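Local coordinates for protein Tube (Drosophila melanogaster, PDB 1D2Z) that recruits the kinase Pelle to the plasma membrane through its death domain and activates it in the Toll pathway that sets embryonic dorsoventral polarity, at residues Leu1-Arg7 with Asp129-Glu133; Lys34-Pro40 with Leu113-Leu119; Gly42-Gln46 with Asn102-Thr106; Glu118-Asp124 with Pro136-Val140. The contacts are given in a common frame with arbitrary orientation. Numbering follows the deposited sequence.

Contact 1 (Leu1-Arg7 with Asp129-Glu133)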
loop_
_atom_site.group_PDB
_atom_site.type_symbol
_atom_site.label_atom_id
_atom_site.label_comp_id
_atom_site.label_asym_id
_atom_site.label_seq_id
_atom_site.Cartn_x
_atom_site.Cartn_y
_atom_site.Cartn_z
ATOM N N LEU B 1 11.700 -19.788 -11.023
ATOM C CA LEU B 1 12.379 -18.556 -11.525
ATOM C C LEU B 1 13.721 -18.342 -10.830
ATOM O O LEU B 1 14.003 -18.959 -9.800
ATOM C CB LEU B 1 11.482 -17.332 -11.307
ATOM C CG LEU B 1 10.114 -17.337 -11.999
ATOM C CD1 LEU B 1 9.308 -16.116 -11.572
ATOM C CD2 LEU B 1 10.290 -17.369 -13.515
ATOM N N SER B 2 14.548 -17.471 -11.406
ATOM C CA SER B 2 15.859 -17.156 -10.841
ATOM C C SER B 2 15.719 -16.078 -9.761
ATOM O O SER B 2 16.620 -15.261 -9.547
ATOM C CB SER B 2 16.813 -16.685 -11.944
ATOM O OG SER B 2 18.133 -16.528 -11.448
ATOM N N SER B 3 14.576 -16.098 -9.079
ATOM C CA SER B 3 14.268 -15.152 -8.015
ATOM C C SER B 3 15.095 -15.391 -6.755
ATOM O O SER B 3 15.588 -16.497 -6.520
ATOM C CB SER B 3 12.782 -15.233 -7.669
ATOM O OG SER B 3 12.417 -16.549 -7.290
ATOM N N LYS B 4 15.223 -14.349 -5.935
ATOM C CA LYS B 4 15.972 -14.430 -4.687
ATOM C C LYS B 4 15.295 -15.351 -3.673
ATOM O O LYS B 4 15.967 -16.072 -2.929
ATOM C CB LYS B 4 16.150 -13.034 -4.078
ATOM C CG LYS B 4 16.960 -12.082 -4.944
ATOM C CD LYS B 4 17.249 -10.767 -4.230
ATOM C CE LYS B 4 15.991 -9.936 -4.029
ATOM N NZ LYS B 4 16.297 -8.614 -3.417
ATOM N N TYR B 5 13.965 -15.347 -3.663
ATOM C CA TYR B 5 13.223 -16.176 -2.721
ATOM C C TYR B 5 12.067 -16.905 -3.387
ATOM O O TYR B 5 11.706 -16.619 -4.527
ATOM C CB TYR B 5 12.677 -15.311 -1.573
ATOM C CG TYR B 5 13.705 -14.392 -0.942
ATOM C CD1 TYR B 5 14.701 -14.895 -0.107
ATOM C CD2 TYR B 5 13.698 -13.023 -1.206
ATOM C CE1 TYR B 5 15.669 -14.056 0.449
ATOM C CE2 TYR B 5 14.661 -12.176 -0.657
ATOM C CZ TYR B 5 15.643 -12.700 0.168
ATOM O OH TYR B 5 16.603 -11.873 0.713
ATOM N N SER B 6 11.500 -17.863 -2.666
ATOM C CA SER B 6 10.358 -18.616 -3.158
ATOM C C SER B 6 9.210 -18.404 -2.170
ATOM O O SER B 6 9.417 -17.897 -1.065
ATOM C CB SER B 6 10.695 -20.105 -3.264
ATOM O OG SER B 6 10.629 -20.739 -2.000
ATOM N N ARG B 7 8.004 -18.791 -2.570
ATOM C CA ARG B 7 6.834 -18.646 -1.715
ATOM C C ARG B 7 6.994 -19.373 -0.386
ATOM O O ARG B 7 6.424 -18.965 0.621
ATOM C CB ARG B 7 5.587 -19.168 -2.433
ATOM C CG ARG B 7 4.955 -18.175 -3.384
ATOM C CD ARG B 7 3.910 -18.846 -4.267
ATOM N NE ARG B 7 2.779 -17.966 -4.560
ATOM C CZ ARG B 7 2.877 -16.773 -5.141
ATOM N NH1 ARG B 7 4.061 -16.300 -5.498
ATOM N NH2 ARG B 7 1.785 -16.053 -5.369
ATOM N N ASP B 129 10.401 -7.816 -6.533
ATOM C CA ASP B 129 11.710 -7.945 -5.900
ATOM C C ASP B 129 12.031 -9.296 -5.254
ATOM O O ASP B 129 13.128 -9.819 -5.438
ATOM C CB ASP B 129 11.903 -6.815 -4.882
ATOM C CG ASP B 129 13.352 -6.641 -4.466
ATOM O OD1 ASP B 129 13.787 -7.318 -3.510
ATOM O OD2 ASP B 129 14.051 -5.814 -5.088
ATOM N N PHE B 130 11.093 -9.850 -4.490
ATOM C CA PHE B 130 11.321 -11.131 -3.815
ATOM C C PHE B 130 11.085 -12.378 -4.670
ATOM O O PHE B 130 11.883 -13.318 -4.642
ATOM C CB PHE B 130 10.441 -11.255 -2.565
ATOM C CG PHE B 130 10.833 -10.352 -1.425
ATOM C CD1 PHE B 130 11.681 -9.267 -1.616
ATOM C CD2 PHE B 130 10.317 -10.579 -0.153
ATOM C CE1 PHE B 130 12.008 -8.422 -0.558
ATOM C CE2 PHE B 130 10.637 -9.738 0.915
ATOM C CZ PHE B 130 11.484 -8.659 0.710
ATOM N N LEU B 131 9.976 -12.392 -5.404
ATOM C CA LEU B 131 9.599 -13.551 -6.209
ATOM C C LEU B 131 9.837 -13.461 -7.710
ATOM O O LEU B 131 9.690 -14.463 -8.413
ATOM C CB LEU B 131 8.123 -13.877 -5.961
ATOM C CG LEU B 131 7.710 -14.208 -4.527
ATOM C CD1 LEU B 131 6.195 -14.151 -4.393
ATOM C CD2 LEU B 131 8.241 -15.581 -4.145
ATOM N N ASN B 132 10.180 -12.272 -8.199
ATOM C CA ASN B 132 10.408 -12.035 -9.624
ATOM C C ASN B 132 9.134 -12.303 -10.437
ATOM O O ASN B 132 9.188 -12.509 -11.653
ATOM C CB ASN B 132 11.571 -12.893 -10.141
ATOM C CG ASN B 132 12.140 -12.388 -11.463
ATOM O OD1 ASN B 132 12.878 -13.105 -12.144
ATOM N ND2 ASN B 132 11.811 -11.148 -11.822
ATOM N N GLU B 133 7.992 -12.322 -9.754
ATOM C CA GLU B 133 6.704 -12.551 -10.401
ATOM C C GLU B 133 6.073 -11.221 -10.774
ATOM O O GLU B 133 6.547 -10.169 -10.357
ATOM C CB GLU B 133 5.755 -13.297 -9.466
ATOM C CG GLU B 133 6.183 -14.713 -9.119
ATOM C CD GLU B 133 5.199 -15.415 -8.199
ATOM O OE1 GLU B 133 4.190 -14.793 -7.795
ATOM O OE2 GLU B 133 5.439 -16.597 -7.876
#

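Contact 2 (Lys34-Pro40 with Leu113-Leu119)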
loop_
_atom_site.group_PDB
_atom_site.type_symbol
_atom_site.label_atom_id
_atom_site.label_comp_id
_atom_site.label_asym_id
_atom_site.label_seq_id
_atom_site.Cartn_x
_atom_site.Cartn_y
_atom_site.Cartn_z
ATOM N N LYS B 34 -2.548 -2.693 9.609
ATOM C CA LYS B 34 -3.558 -3.379 8.813
ATOM C C LYS B 34 -3.159 -4.827 8.544
ATOM O O LYS B 34 -3.990 -5.733 8.625
ATOM C CB LYS B 34 -3.792 -2.638 7.498
ATOM C CG LYS B 34 -4.210 -1.187 7.679
ATOM C CD LYS B 34 -4.441 -0.518 6.336
ATOM C CE LYS B 34 -4.743 0.952 6.507
ATOM N NZ LYS B 34 -5.137 1.582 5.221
ATOM N N LEU B 35 -1.890 -5.044 8.210
ATOM C CA LEU B 35 -1.395 -6.394 7.951
ATOM C C LEU B 35 -1.422 -7.226 9.235
ATOM O O LEU B 35 -1.965 -8.330 9.257
ATOM C CB LEU B 35 0.037 -6.348 7.398
ATOM C CG LEU B 35 0.828 -7.665 7.329
ATOM C CD1 LEU B 35 0.151 -8.667 6.403
ATOM C CD2 LEU B 35 2.247 -7.384 6.858
ATOM N N MET B 36 -0.865 -6.669 10.307
ATOM C CA MET B 36 -0.788 -7.368 11.588
ATOM C C MET B 36 -2.140 -7.811 12.115
ATOM O O MET B 36 -2.274 -8.918 12.640
ATOM C CB MET B 36 -0.084 -6.504 12.633
ATOM C CG MET B 36 0.214 -7.226 13.943
ATOM S SD MET B 36 1.297 -6.280 15.016
ATOM C CE MET B 36 1.444 -7.409 16.418
ATOM N N SER B 37 -3.145 -6.963 11.914
ATOM C CA SER B 37 -4.503 -7.224 12.376
ATOM C C SER B 37 -5.226 -8.360 11.673
ATOM O O SER B 37 -6.135 -8.954 12.247
ATOM C CB SER B 37 -5.343 -5.949 12.270
ATOM O OG SER B 37 -4.867 -4.961 13.168
ATOM N N ILE B 38 -4.845 -8.653 10.432
ATOM C CA ILE B 38 -5.515 -9.713 9.688
ATOM C C ILE B 38 -4.777 -11.044 9.584
ATOM O O ILE B 38 -5.268 -11.967 8.939
ATOM C CB ILE B 38 -5.938 -9.250 8.276
ATOM C CG1 ILE B 38 -4.712 -9.023 7.389
ATOM C CG2 ILE B 38 -6.775 -7.969 8.380
ATOM C CD1 ILE B 38 -5.026 -9.077 5.898
ATOM N N ILE B 39 -3.616 -11.154 10.228
ATOM C CA ILE B 39 -2.846 -12.402 10.195
ATOM C C ILE B 39 -3.671 -13.494 10.869
ATOM O O ILE B 39 -3.923 -13.433 12.070
ATOM C CB ILE B 39 -1.495 -12.246 10.920
ATOM C CG1 ILE B 39 -0.578 -11.314 10.123
ATOM C CG2 ILE B 39 -0.837 -13.605 11.125
ATOM C CD1 ILE B 39 0.634 -10.837 10.896
ATOM N N PRO B 40 -4.131 -14.489 10.090
ATOM C CA PRO B 40 -4.938 -15.596 10.612
ATOM C C PRO B 40 -4.160 -16.433 11.616
ATOM O O PRO B 40 -2.935 -16.564 11.529
ATOM C CB PRO B 40 -5.261 -16.408 9.353
ATOM C CG PRO B 40 -5.169 -15.391 8.243
ATOM C CD PRO B 40 -3.938 -14.637 8.638
ATOM N N LEU B 113 -1.535 -12.144 2.176
ATOM C CA LEU B 113 -2.131 -11.316 3.228
ATOM C C LEU B 113 -2.044 -9.836 2.831
ATOM O O LEU B 113 -2.968 -9.073 3.090
ATOM C CB LEU B 113 -1.463 -11.559 4.587
ATOM C CG LEU B 113 -1.743 -12.926 5.236
ATOM C CD1 LEU B 113 -1.023 -13.030 6.566
ATOM C CD2 LEU B 113 -3.246 -13.119 5.443
ATOM N N LEU B 114 -0.957 -9.445 2.163
ATOM C CA LEU B 114 -0.797 -8.057 1.720
ATOM C C LEU B 114 -1.905 -7.712 0.725
ATOM O O LEU B 114 -2.502 -6.634 0.789
ATOM C CB LEU B 114 0.575 -7.842 1.073
ATOM C CG LEU B 114 1.801 -7.917 1.990
ATOM C CD1 LEU B 114 3.073 -7.861 1.146
ATOM C CD2 LEU B 114 1.773 -6.771 2.988
ATOM N N VAL B 115 -2.205 -8.661 -0.158
ATOM C CA VAL B 115 -3.248 -8.495 -1.168
ATOM C C VAL B 115 -4.625 -8.384 -0.506
ATOM O O VAL B 115 -5.423 -7.527 -0.874
ATOM C CB VAL B 115 -3.232 -9.675 -2.175
ATOM C CG1 VAL B 115 -4.428 -9.592 -3.141
ATOM C CG2 VAL B 115 -1.917 -9.671 -2.958
ATOM N N GLN B 116 -4.886 -9.238 0.486
ATOM C CA GLN B 116 -6.155 -9.227 1.218
ATOM C C GLN B 116 -6.416 -7.869 1.884
ATOM O O GLN B 116 -7.558 -7.411 1.949
ATOM C CB GLN B 116 -6.168 -10.338 2.281
ATOM C CG GLN B 116 -7.363 -10.288 3.250
ATOM C CD GLN B 116 -8.698 -10.539 2.566
ATOM O OE1 GLN B 116 -8.780 -11.264 1.565
ATOM N NE2 GLN B 116 -9.758 -9.956 3.115
ATOM N N ALA B 117 -5.357 -7.232 2.378
ATOM C CA ALA B 117 -5.485 -5.925 3.028
ATOM C C ALA B 117 -5.313 -4.745 2.056
ATOM O O ALA B 117 -5.282 -3.583 2.474
ATOM C CB ALA B 117 -4.482 -5.814 4.176
ATOM N N GLU B 118 -5.197 -5.058 0.767
ATOM C CA GLU B 118 -5.020 -4.061 -0.294
ATOM C C GLU B 118 -3.768 -3.194 -0.149
ATOM O O GLU B 118 -3.752 -2.028 -0.563
ATOM C CB GLU B 118 -6.267 -3.181 -0.446
ATOM C CG GLU B 118 -7.531 -3.975 -0.769
ATOM C CD GLU B 118 -8.686 -3.118 -1.277
ATOM O OE1 GLU B 118 -8.852 -1.963 -0.826
ATOM O OE2 GLU B 118 -9.442 -3.615 -2.131
ATOM N N LEU B 119 -2.725 -3.780 0.435
ATOM C CA LEU B 119 -1.440 -3.105 0.628
ATOM C C LEU B 119 -0.645 -3.408 -0.645
ATOM O O LEU B 119 0.348 -4.144 -0.629
ATOM C CB LEU B 119 -0.744 -3.668 1.876
ATOM C CG LEU B 119 -1.601 -3.618 3.160
ATOM C CD1 LEU B 119 -0.836 -4.209 4.346
ATOM C CD2 LEU B 119 -2.029 -2.179 3.468
#

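Contact 3 (Gly42-Gln46 with Asn102-Thr106)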
loop_
_atom_site.group_PDB
_atom_site.type_symbol
_atom_site.label_atom_id
_atom_site.label_comp_id
_atom_site.label_asym_id
_atom_site.label_seq_id
_atom_site.Cartn_x
_atom_site.Cartn_y
_atom_site.Cartn_z
ATOM N N GLY B 42 -3.169 -19.957 13.552
ATOM C CA GLY B 42 -3.030 -21.367 13.231
ATOM C C GLY B 42 -3.060 -21.795 11.778
ATOM O O GLY B 42 -3.726 -22.774 11.430
ATOM N N MET B 43 -2.339 -21.076 10.927
ATOM C CA MET B 43 -2.275 -21.424 9.515
ATOM C C MET B 43 -1.242 -22.516 9.271
ATOM O O MET B 43 -0.225 -22.591 9.963
ATOM C CB MET B 43 -1.850 -20.224 8.665
ATOM C CG MET B 43 -2.878 -19.137 8.460
ATOM S SD MET B 43 -2.203 -17.908 7.326
ATOM C CE MET B 43 -1.166 -16.955 8.443
ATOM N N ASP B 44 -1.519 -23.364 8.284
ATOM C CA ASP B 44 -0.585 -24.403 7.877
ATOM C C ASP B 44 0.193 -23.626 6.814
ATOM O O ASP B 44 -0.105 -23.702 5.622
ATOM C CB ASP B 44 -1.339 -25.590 7.260
ATOM C CG ASP B 44 -0.420 -26.747 6.866
ATOM O OD1 ASP B 44 0.819 -26.566 6.821
ATOM O OD2 ASP B 44 -0.951 -27.845 6.583
ATOM N N VAL B 45 1.122 -22.803 7.290
ATOM C CA VAL B 45 1.951 -21.930 6.464
ATOM C C VAL B 45 2.449 -22.489 5.140
ATOM O O VAL B 45 2.284 -21.852 4.101
ATOM C CB VAL B 45 3.145 -21.388 7.274
ATOM C CG1 VAL B 45 4.085 -20.606 6.383
ATOM C CG2 VAL B 45 2.641 -20.502 8.386
ATOM N N GLN B 46 3.072 -23.661 5.177
ATOM C CA GLN B 46 3.591 -24.272 3.958
ATOM C C GLN B 46 2.478 -24.569 2.955
ATOM O O GLN B 46 2.622 -24.300 1.763
ATOM C CB GLN B 46 4.393 -25.537 4.289
ATOM C CG GLN B 46 5.732 -25.255 4.990
ATOM C CD GLN B 46 6.694 -24.438 4.130
ATOM O OE1 GLN B 46 6.818 -24.669 2.926
ATOM N NE2 GLN B 46 7.379 -23.480 4.748
ATOM N N ASN B 102 5.483 -25.650 11.582
ATOM C CA ASN B 102 5.119 -25.089 10.287
ATOM C C ASN B 102 4.190 -23.900 10.514
ATOM O O ASN B 102 3.139 -23.781 9.878
ATOM C CB ASN B 102 4.430 -26.150 9.421
ATOM C CG ASN B 102 5.338 -27.331 9.112
ATOM O OD1 ASN B 102 6.247 -27.233 8.283
ATOM N ND2 ASN B 102 5.093 -28.455 9.779
ATOM N N GLU B 103 4.587 -23.032 11.440
ATOM C CA GLU B 103 3.809 -21.850 11.778
ATOM C C GLU B 103 4.565 -20.572 11.418
ATOM O O GLU B 103 3.971 -19.496 11.338
ATOM C CB GLU B 103 3.453 -21.876 13.267
ATOM C CG GLU B 103 2.504 -20.772 13.732
ATOM C CD GLU B 103 1.087 -20.913 13.206
ATOM O OE1 GLU B 103 0.675 -22.039 12.851
ATOM O OE2 GLU B 103 0.376 -19.888 13.168
ATOM N N ARG B 104 5.870 -20.698 11.183
ATOM C CA ARG B 104 6.714 -19.561 10.812
ATOM C C ARG B 104 6.245 -19.007 9.470
ATOM O O ARG B 104 6.273 -19.711 8.461
ATOM C CB ARG B 104 8.171 -20.002 10.675
ATOM C CG ARG B 104 8.800 -20.570 11.929
ATOM C CD ARG B 104 9.208 -19.473 12.891
ATOM N NE ARG B 104 10.111 -19.975 13.925
ATOM C CZ ARG B 104 9.732 -20.722 14.957
ATOM N NH1 ARG B 104 8.458 -21.059 15.107
ATOM N NH2 ARG B 104 10.630 -21.138 15.839
ATOM N N PRO B 105 5.844 -17.727 9.433
ATOM C CA PRO B 105 5.370 -17.099 8.195
ATOM C C PRO B 105 6.370 -17.113 7.044
ATOM O O PRO B 105 7.579 -17.011 7.250
ATOM C CB PRO B 105 5.035 -15.681 8.643
ATOM C CG PRO B 105 5.976 -15.453 9.786
ATOM C CD PRO B 105 5.872 -16.747 10.533
ATOM N N THR B 106 5.838 -17.220 5.830
ATOM C CA THR B 106 6.636 -17.256 4.611
ATOM C C THR B 106 6.297 -16.098 3.675
ATOM O O THR B 106 5.305 -15.394 3.877
ATOM C CB THR B 106 6.389 -18.568 3.844
ATOM O OG1 THR B 106 4.983 -18.717 3.608
ATOM C CG2 THR B 106 6.907 -19.774 4.640
HETATM O O HOH W 1 -1.255 -18.592 15.146
HETATM O O HOH W 2 -0.863 -18.382 11.369
HETATM O O HOH W 3 6.971 -22.177 7.333
#

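Contact 4 (Glu118-Asp124 with Pro136-Val140)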
loop_
_atom_site.group_PDB
_atom_site.type_symbol
_atom_site.label_atom_id
_atom_site.label_comp_id
_atom_site.label_asym_id
_atom_site.label_seq_id
_atom_site.Cartn_x
_atom_site.Cartn_y
_atom_site.Cartn_z
ATOM N N GLU B 118 -5.197 -5.058 0.767
ATOM C CA GLU B 118 -5.020 -4.061 -0.294
ATOM C C GLU B 118 -3.768 -3.194 -0.149
ATOM O O GLU B 118 -3.752 -2.028 -0.563
ATOM C CB GLU B 118 -6.267 -3.181 -0.446
ATOM C CG GLU B 118 -7.531 -3.975 -0.769
ATOM C CD GLU B 118 -8.686 -3.118 -1.277
ATOM O OE1 GLU B 118 -8.852 -1.963 -0.826
ATOM O OE2 GLU B 118 -9.442 -3.615 -2.131
ATOM N N LEU B 119 -2.725 -3.780 0.435
ATOM C CA LEU B 119 -1.440 -3.105 0.628
ATOM C C LEU B 119 -0.645 -3.408 -0.645
ATOM O O LEU B 119 0.348 -4.144 -0.629
ATOM C CB LEU B 119 -0.744 -3.668 1.876
ATOM C CG LEU B 119 -1.601 -3.618 3.160
ATOM C CD1 LEU B 119 -0.836 -4.209 4.346
ATOM C CD2 LEU B 119 -2.029 -2.179 3.468
ATOM N N PHE B 120 -1.108 -2.831 -1.753
ATOM C CA PHE B 120 -0.507 -3.066 -3.059
ATOM C C PHE B 120 0.917 -2.602 -3.287
ATOM O O PHE B 120 1.644 -3.225 -4.057
ATOM C CB PHE B 120 -1.449 -2.604 -4.172
ATOM C CG PHE B 120 -2.663 -3.482 -4.319
ATOM C CD1 PHE B 120 -2.538 -4.778 -4.808
ATOM C CD2 PHE B 120 -3.914 -3.036 -3.913
ATOM C CE1 PHE B 120 -3.649 -5.626 -4.885
ATOM C CE2 PHE B 120 -5.029 -3.874 -3.986
ATOM C CZ PHE B 120 -4.896 -5.168 -4.472
ATOM N N SER B 121 1.336 -1.536 -2.616
ATOM C CA SER B 121 2.710 -1.059 -2.758
ATOM C C SER B 121 3.654 -2.121 -2.200
ATOM O O SER B 121 4.686 -2.436 -2.796
ATOM C CB SER B 121 2.911 0.247 -2.003
ATOM O OG SER B 121 3.033 1.324 -2.901
ATOM N N ALA B 122 3.280 -2.681 -1.054
ATOM C CA ALA B 122 4.071 -3.722 -0.413
ATOM C C ALA B 122 3.963 -5.016 -1.208
ATOM O O ALA B 122 4.970 -5.693 -1.447
ATOM C CB ALA B 122 3.600 -3.939 1.027
ATOM N N ALA B 123 2.742 -5.349 -1.627
ATOM C CA ALA B 123 2.497 -6.562 -2.396
ATOM C C ALA B 123 3.265 -6.573 -3.724
ATOM O O ALA B 123 3.839 -7.597 -4.090
ATOM C CB ALA B 123 0.998 -6.746 -2.645
ATOM N N ASP B 124 3.259 -5.446 -4.440
ATOM C CA ASP B 124 3.968 -5.328 -5.724
ATOM C C ASP B 124 5.470 -5.501 -5.513
ATOM O O ASP B 124 6.164 -6.110 -6.333
ATOM C CB ASP B 124 3.705 -3.963 -6.388
ATOM C CG ASP B 124 2.263 -3.790 -6.847
ATOM O OD1 ASP B 124 1.492 -4.775 -6.827
ATOM O OD2 ASP B 124 1.892 -2.659 -7.218
ATOM N N PRO B 136 0.399 -8.524 -8.456
ATOM C CA PRO B 136 -0.942 -9.101 -8.300
ATOM C C PRO B 136 -2.039 -8.256 -8.944
ATOM O O PRO B 136 -1.887 -7.045 -9.111
ATOM C CB PRO B 136 -1.109 -9.181 -6.776
ATOM C CG PRO B 136 -0.254 -8.049 -6.280
ATOM C CD PRO B 136 0.980 -8.189 -7.143
ATOM N N ALA B 137 -3.132 -8.913 -9.318
ATOM C CA ALA B 137 -4.273 -8.246 -9.944
ATOM C C ALA B 137 -4.987 -7.321 -8.955
ATOM O O ALA B 137 -5.000 -7.569 -7.748
ATOM C CB ALA B 137 -5.252 -9.287 -10.498
ATOM N N ARG B 138 -5.566 -6.247 -9.481
ATOM C CA ARG B 138 -6.290 -5.275 -8.676
ATOM C C ARG B 138 -7.793 -5.544 -8.713
ATOM O O ARG B 138 -8.297 -6.175 -9.644
ATOM C CB ARG B 138 -6.041 -3.862 -9.220
ATOM C CG ARG B 138 -4.581 -3.448 -9.261
ATOM C CD ARG B 138 -3.974 -3.529 -7.879
ATOM N NE ARG B 138 -2.609 -3.026 -7.856
ATOM C CZ ARG B 138 -2.280 -1.771 -7.575
ATOM N NH1 ARG B 138 -3.224 -0.875 -7.291
ATOM N NH2 ARG B 138 -0.998 -1.417 -7.568
ATOM N N PRO B 139 -8.523 -5.093 -7.680
ATOM C CA PRO B 139 -9.978 -5.293 -7.641
ATOM C C PRO B 139 -10.589 -4.361 -8.694
ATOM O O PRO B 139 -9.896 -3.479 -9.217
ATOM C CB PRO B 139 -10.353 -4.820 -6.232
ATOM C CG PRO B 139 -9.088 -5.002 -5.446
ATOM C CD PRO B 139 -8.041 -4.530 -6.408
ATOM N N VAL B 140 -11.869 -4.556 -9.010
ATOM C CA VAL B 140 -12.540 -3.708 -10.000
ATOM C C VAL B 140 -13.036 -2.414 -9.372
ATOM O O VAL B 140 -13.090 -1.378 -10.030
ATOM C CB VAL B 140 -13.742 -4.425 -10.693
ATOM C CG1 VAL B 140 -13.244 -5.567 -11.562
ATOM C CG2 VAL B 140 -14.745 -4.926 -9.667
HETATM O O HOH W 4 -0.681 -4.755 -8.538
#

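Contact 1 (Leu1-Arg7 with Asp129-Glu133)
The N-terminal residues L1-R7 run as an irregular arm across the end of helix 120-130, and polar groups pin the arm at several points. One backbone hydrogen bond joins the two segments: Y5 N donates to F130 O at 3.1 Å, so a carbonyl at the helix end, where in-helix donors run out, still has a partner. Close by, S3 OG donates to Y5 O at 2.9 Å, which satisfies an acceptor that faces F130 O with no proton between them. Two salt bridges flank this centre. K4 NZ reaches D129 OD1 at 2.8 Å, and the same carboxylate oxygen also pairs with R21 of helix 16-27. R7 NH1 meets E133 OE1 at 2.8 Å, with weak hydrogen-bond geometry, after passing L131, whose CD1 lies 3.2 Å from R7 NH1. The Y5 ring turns its edge to the face of F130 in a T-shaped pair, centroids 5.4 Å apart and planes at 68°, while its hydroxyl is bonded to D18 and to the backbone of E15. At the turn, N132 takes positive phi, and its CB packs on S3 CB at 3.6 Å. Together these pairings imply that side-chain charges and an aromatic pair supplement a single backbone bond between the segments, without the repeated backbone pairing of a sheet.

Contact 2 (Lys34-Pro40 with Leu113-Leu119)
Leucine and isoleucine side chains make this contact between the end of helix 31-38 and that of helix 107-116. L113 gives up the most surface; in its mt rotamer it points at the other segment, with CD2 3.6 Å from P40 CD and CD1 4.0 Å from I39 CG1. L35 adopts the tp rotamer, which spreads its methyls over two partners: CD1 lies 3.8 Å from L113 CB and CD2 3.9 Å from L114 CD2. Its CB is met by L119 CD1 at 3.8 Å. I38, with chi1 p and chi2 t, extends CD1 into the gap between Q116 and A117, 3.7 Å from both Q116 CG and A117 CB. Helix 107-116 finishes in a Schellman motif, L119 N to L114 O and E118 N to V115 O, with E118 at positive phi; the turn brings L119 back toward L35. K34 is fully extended beyond chi1, its CD 4.1 Å from L119 CD2, and its NZ bonds to Q72 of the Pelle death domain. Around this buried seam of the six-helix death-domain bundle, M91 and W95 of helix 87-96 pack on L35, I39 and L113, F56 of helix 56-59 covers I38 and P40, and helix 120-130 lies against L114.

Contact 3 (Gly42-Gln46 with Asn102-Thr106)
V45 packs its two methyls over backbone carbonyls of the 102-106 loop and the T106 methyl: CG1 lies 3.1 Å from R104 O and 3.4 Å from T106 CG2, while CG2 is 3.4 Å from E103 O. No other residue of the contact has as much surface covered. Its backbone takes part too, for V45 N donates a weak hydrogen bond to N102 O at 3.4 Å. Just before it, D44 is the centre of an inverse gamma turn, in which V45 N also bonds weakly to M43 O at 3.0 Å. In this death domain the turn leads from the loop after helix 31-38 into helix 45-49, and the opposing loop leads into helix 107-116, so two helix starts meet here. T106 is the N-cap of the second helix: its hydroxyl bonds weakly to V109 N and more strongly to S49, which also bonds to V45 O. Water fills much of the polar periphery. One water accepts from G42 N at 2.8 Å and donates to E103 OE2 at 2.9 Å, and a second links M43 N, at 3.1 Å, to E103 OE2 at 2.7 Å. A third accepts from Q46 NE2 at 2.9 Å and donates to R104 O at 2.8 Å, while the other end of the Q46 amide, OE1, is bonded by N8. G42, at positive phi, gives its carbonyl to K62.

Contact 4 (Glu118-Asp124 with Pro136-Val140)
F120, P136 and R138 carry most of this contact between the first turn of helix 120-130 and the loop that follows that helix. F120 has the largest covered surface. The guanidinium of R138 lies flat on its ring, centres 4.3 Å apart and planes at 9°, a cation-pi stack, and the R138 CD methylene sits 3.6 Å from the ring centroid, almost on its normal, as a CH-pi contact. CD thus sits over the ring centre, while the guanidinium is displaced toward the CG side, so NH2 can reach D124. P136 approaches the ring edge, its CG 4.3 Å from F120 CD1 and 4.1 Å from A123 CB, while P139 CD is 3.7 Å from F120 CZ. The arginine is held by charge as well: R138 NH2 donates to D124 OD2 at 3.2 Å in a salt bridge. A water completes the link, accepting from R138 NE at 2.7 Å and donating to D124 OD1 at 2.8 Å and to P136 O at 2.7 Å. Both charged residues also face Pelle: D124 OD2 bonds to N74, and R138 NH1 to the carbonyl of Y73, of the Pelle death domain, so the fold contact and the binding surface share these groups. Within Tube, P136 rests on V115 of helix 107-116, and on its inner side helix 120-130 sets A122 against helices 16-27 and 107-116.

In the fold
From the N terminus, contact 1 opens the longest loop, closed only when 129-133 meets the first residues at the end of helix 120-130, so contacts 2 and 3 both nest within it. Contact 2 joins the ends of helices 31-38 and 107-116. Inside its span, contact 3 joins the start of helix 45-49 to the loop before helix 107-116, and it meets contact 1 where R7 O packs on T106 CB. Contact 4 follows contact 2 in series, sharing E118 and L119, and crosses contact 1, since its first segment lies before 129-133 and its second after; both use helix 120-130. Contacts 3 and 4 lie on opposite sides of the chain's centre, their centres about 22 Å apart.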